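Local structure of mutual gliding-motility protein MglA (Myxococcus xanthus DK 1622, 6H17) at residues Leu29-Asn34 against Gly175-Leu180. The protein binds and hydrolyses GTP as an intracellular switch that coordinates the two gliding motility systems and controls the direction and speed of movement. Numbering follows the deposited sequence.
Sequences LQYIYN and GVFDTL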
ATOM      1  N   LEU A  29      -2.031   5.471   6.351  1.00 10.79           N
ATOM      2  CA  LEU A  29      -1.453   4.854   7.551  1.00 11.39           C
ATOM      3  C   LEU A  29      -1.774   5.640   8.817  1.00 11.97           C
ATOM      4  O   LEU A  29      -1.955   5.046   9.886  1.00 12.32           O
ATOM      5  CB  LEU A  29       0.049   4.644   7.395  1.00 12.15           C
ATOM      6  CG  LEU A  29       0.450   3.303   6.778  1.00 13.37           C
ATOM      7  CD1 LEU A  29      -0.042   3.131   5.363  1.00 13.68           C
ATOM      8  CD2 LEU A  29       1.960   3.094   6.863  1.00 13.66           C
ATOM      9  N   GLN A  30      -1.835   6.967   8.727  1.00 11.56           N
ATOM     10  CA  GLN A  30      -2.190   7.772   9.899  0.57 11.17           C
ATOM     11  C   GLN A  30      -3.600   7.449  10.366  1.00 11.65           C
ATOM     12  O   GLN A  30      -3.853   7.318  11.573  1.00 13.04           O
ATOM     13  CB  GLN A  30      -2.042   9.266   9.577  0.57 14.06           C
ATOM     14  CG  GLN A  30      -0.594   9.680   9.414  0.57 13.19           C
ATOM     15  CD  GLN A  30      -0.342  11.077   8.841  0.57 19.48           C
ATOM     16  OE1 GLN A  30      -1.131  11.635   8.065  0.57 19.34           O
ATOM     17  NE2 GLN A  30       0.814  11.631   9.204  0.57 18.11           N
ATOM     18  N   TYR A  31      -4.552   7.322   9.434  1.00 11.80           N
ATOM     19  CA  TYR A  31      -5.918   6.987   9.815  1.00 11.16           C
ATOM     20  C   TYR A  31      -5.969   5.586  10.412  1.00 11.99           C
ATOM     21  O   TYR A  31      -6.603   5.359  11.452  1.00 12.41           O
ATOM     22  CB  TYR A  31      -6.856   7.079   8.601  1.00 12.17           C
ATOM     23  CG  TYR A  31      -8.297   6.906   9.018  1.00 11.36           C
ATOM     24  CD1 TYR A  31      -9.029   7.992   9.460  1.00 12.43           C
ATOM     25  CD2 TYR A  31      -8.890   5.647   9.059  1.00 11.64           C
ATOM     26  CE1 TYR A  31     -10.318   7.838   9.921  1.00 13.23           C
ATOM     27  CE2 TYR A  31     -10.198   5.496   9.488  1.00 12.85           C
ATOM     28  CZ  TYR A  31     -10.892   6.590   9.926  1.00 12.92           C
ATOM     29  OH  TYR A  31     -12.188   6.469  10.386  1.00 16.63           O
ATOM     30  N   ILE A  32      -5.304   4.623   9.765  1.00 11.69           N
ATOM     31  CA  ILE A  32      -5.252   3.253  10.289  1.00 11.96           C
ATOM     32  C   ILE A  32      -4.710   3.259  11.716  1.00 13.06           C
ATOM     33  O   ILE A  32      -5.279   2.639  12.629  1.00 13.84           O
ATOM     34  CB  ILE A  32      -4.422   2.350   9.364  1.00 12.23           C
ATOM     35  CG1 ILE A  32      -5.123   2.189   8.014  1.00 12.82           C
ATOM     36  CG2 ILE A  32      -4.219   0.986  10.005  1.00 13.29           C
ATOM     37  CD1 ILE A  32      -4.216   1.649   6.911  1.00 13.05           C
ATOM     38  N   TYR A  33      -3.596   3.939  11.936  1.00 12.01           N
ATOM     39  CA  TYR A  33      -3.040   3.992  13.283  1.00 13.12           C
ATOM     40  C   TYR A  33      -4.020   4.624  14.260  1.00 14.56           C
ATOM     41  O   TYR A  33      -4.241   4.111  15.366  1.00 15.27           O
ATOM     42  CB  TYR A  33      -1.720   4.763  13.280  1.00 14.34           C
ATOM     43  CG  TYR A  33      -1.159   4.907  14.666  1.00 14.95           C
ATOM     44  CD1 TYR A  33      -0.555   3.834  15.308  1.00 14.46           C
ATOM     45  CD2 TYR A  33      -1.257   6.104  15.347  1.00 17.70           C
ATOM     46  CE1 TYR A  33      -0.069   3.949  16.594  1.00 16.16           C
ATOM     47  CE2 TYR A  33      -0.759   6.234  16.631  1.00 20.86           C
ATOM     48  CZ  TYR A  33      -0.164   5.148  17.231  1.00 19.72           C
ATOM     49  OH  TYR A  33       0.338   5.264  18.523  1.00 25.95           O
ATOM     50  N   ASN A  34      -4.610   5.753  13.877  1.00 13.64           N
ATOM     51  CA  ASN A  34      -5.452   6.481  14.818  1.00 13.96           C
ATOM     52  C   ASN A  34      -6.669   5.672  15.226  1.00 15.11           C
ATOM     53  O   ASN A  34      -7.138   5.780  16.372  1.00 17.14           O
ATOM     54  CB  ASN A  34      -5.892   7.813  14.204  1.00 15.87           C
ATOM     55  CG  ASN A  34      -4.773   8.810  14.107  1.00 20.20           C
ATOM     56  OD1 ASN A  34      -3.742   8.664  14.748  1.00 23.10           O
ATOM     57  ND2 ASN A  34      -4.980   9.853  13.307  1.00 24.76           N
ATOM     58  N   GLY A 175     -13.179   4.456   2.979  1.00 11.61           N
ATOM     59  CA  GLY A 175     -12.498   3.429   2.205  1.00 11.86           C
ATOM     60  C   GLY A 175     -11.195   2.905   2.778  1.00 11.46           C
ATOM     61  O   GLY A 175     -10.618   1.976   2.205  1.00 11.95           O
ATOM     62  N   VAL A 176     -10.687   3.475   3.863  1.00 11.36           N
ATOM     63  CA  VAL A 176      -9.332   3.147   4.298  1.00 10.63           C
ATOM     64  C   VAL A 176      -9.239   1.726   4.852  1.00 10.76           C
ATOM     65  O   VAL A 176      -8.364   0.941   4.451  1.00 11.28           O
ATOM     66  CB  VAL A 176      -8.826   4.201   5.297  1.00 10.39           C
ATOM     67  CG1 VAL A 176      -7.503   3.783   5.945  1.00 11.73           C
ATOM     68  CG2 VAL A 176      -8.687   5.552   4.628  1.00 11.74           C
ATOM     69  N   PHE A 177     -10.091   1.374   5.807  1.00 11.73           N
ATOM     70  CA  PHE A 177     -10.044   0.016   6.327  1.00 11.60           C
ATOM     71  C   PHE A 177     -10.494  -1.008   5.293  1.00 11.65           C
ATOM     72  O   PHE A 177      -9.951  -2.129   5.273  1.00 12.74           O
ATOM     73  CB  PHE A 177     -10.846  -0.122   7.636  1.00 11.81           C
ATOM     74  CG  PHE A 177     -10.129   0.392   8.841  1.00 13.37           C
ATOM     75  CD1 PHE A 177      -8.970  -0.212   9.279  1.00 16.42           C
ATOM     76  CD2 PHE A 177     -10.626   1.459   9.560  1.00 17.81           C
ATOM     77  CE1 PHE A 177      -8.308   0.250  10.411  1.00 18.40           C
ATOM     78  CE2 PHE A 177      -9.967   1.926  10.689  1.00 20.07           C
ATOM     79  CZ  PHE A 177      -8.790   1.318  11.093  1.00 17.75           C
ATOM     80  N   ASP A 178     -11.450  -0.683   4.437  1.00 12.11           N
ATOM     81  CA  ASP A 178     -11.843  -1.650   3.410  1.00 12.21           C
ATOM     82  C   ASP A 178     -10.674  -1.981   2.492  1.00 12.53           C
ATOM     83  O   ASP A 178     -10.478  -3.141   2.103  1.00 13.25           O
ATOM     84  CB  ASP A 178     -13.014  -1.139   2.577  1.00 13.57           C
ATOM     85  CG  ASP A 178     -14.340  -1.238   3.291  1.00 14.95           C
ATOM     86  OD1 ASP A 178     -14.421  -1.844   4.388  1.00 16.83           O
ATOM     87  OD2 ASP A 178     -15.318  -0.718   2.717  1.00 18.23           O
ATOM     88  N   THR A 179      -9.898  -0.969   2.107  1.00 12.38           N
ATOM     89  CA  THR A 179      -8.733  -1.190   1.249  1.00 11.93           C
ATOM     90  C   THR A 179      -7.736  -2.107   1.938  1.00 12.67           C
ATOM     91  O   THR A 179      -7.249  -3.081   1.344  1.00 12.55           O
ATOM     92  CB  THR A 179      -8.070   0.153   0.935  1.00 10.44           C
ATOM     93  OG1 THR A 179      -8.945   1.014   0.201  1.00 11.33           O
ATOM     94  CG2 THR A 179      -6.800  -0.000   0.117  1.00 13.99           C
ATOM     95  N   LEU A 180      -7.398  -1.788   3.190  1.00 11.88           N
ATOM     96  CA  LEU A 180      -6.424  -2.574   3.939  1.00 11.97           C
ATOM     97  C   LEU A 180      -6.896  -4.011   4.117  1.00 13.28           C
ATOM     98  O   LEU A 180      -6.123  -4.959   3.918  1.00 13.68           O
ATOM     99  CB  LEU A 180      -6.199  -1.920   5.297  1.00 13.32           C
ATOM    100  CG  LEU A 180      -5.312  -2.719   6.280  1.00 13.15           C
ATOM    101  CD1 LEU A 180      -3.892  -2.836   5.737  1.00 16.09           C
ATOM    102  CD2 LEU A 180      -5.306  -2.055   7.659  1.00 16.88           C
TER
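Tyr31 holds CG anti to its backbone N (chi1 -173°), which carries the ring out alongside Val176 and up to Phe177. Phe177 has CG beside its own N instead, and its ring swings back across Ile32. Tyr31 CD2 lies 3.9 Å from Val176 CG1. One atom further along the ring, Tyr31 CE2 comes 3.8 Å from Phe177 CE2. The two rings form an oblique aromatic pair, with planes at 64° and centroids 5.9 Å apart. The far tip of the Phe177 ring, CZ, rests against the backbone of Ile32, 4.1 Å from its O. That carbonyl is hydrogen-bonded to the Thr36 hydroxyl.

Ile32 fills the buried side of the contact. Its CG1 packs closely on Val176 CG1, at 3.5 Å. Its extended end, CD1, reaches Leu180 CD2 at 3.9 Å, while the CG2 branch touches both Leu180 and the Phe177 ring. An alanine at Ile32 would probably leave Val176 CG1 and Leu180 CD2 facing a gap and give the Phe177 ring more room to turn. Beneath, Ile32 and Leu180 both touch Tyr17, Leu62 and Leu76 of the central sheet.

At the start of helix 176-193, Gly175 is the N-cap residue. Its O accepts from both Thr179 N and Thr179 OG1, the latter at 2.8 Å, from opposite faces of the carbonyl plane. Gln139 also bonds to that hydroxyl.

The helix segments run nearly at right angles, at 97°, with axes 10.3 Å apart. This is apolar packing of the helix after the P-loop against the C-terminal helix, on one face of the sheet in the small GTPase fold.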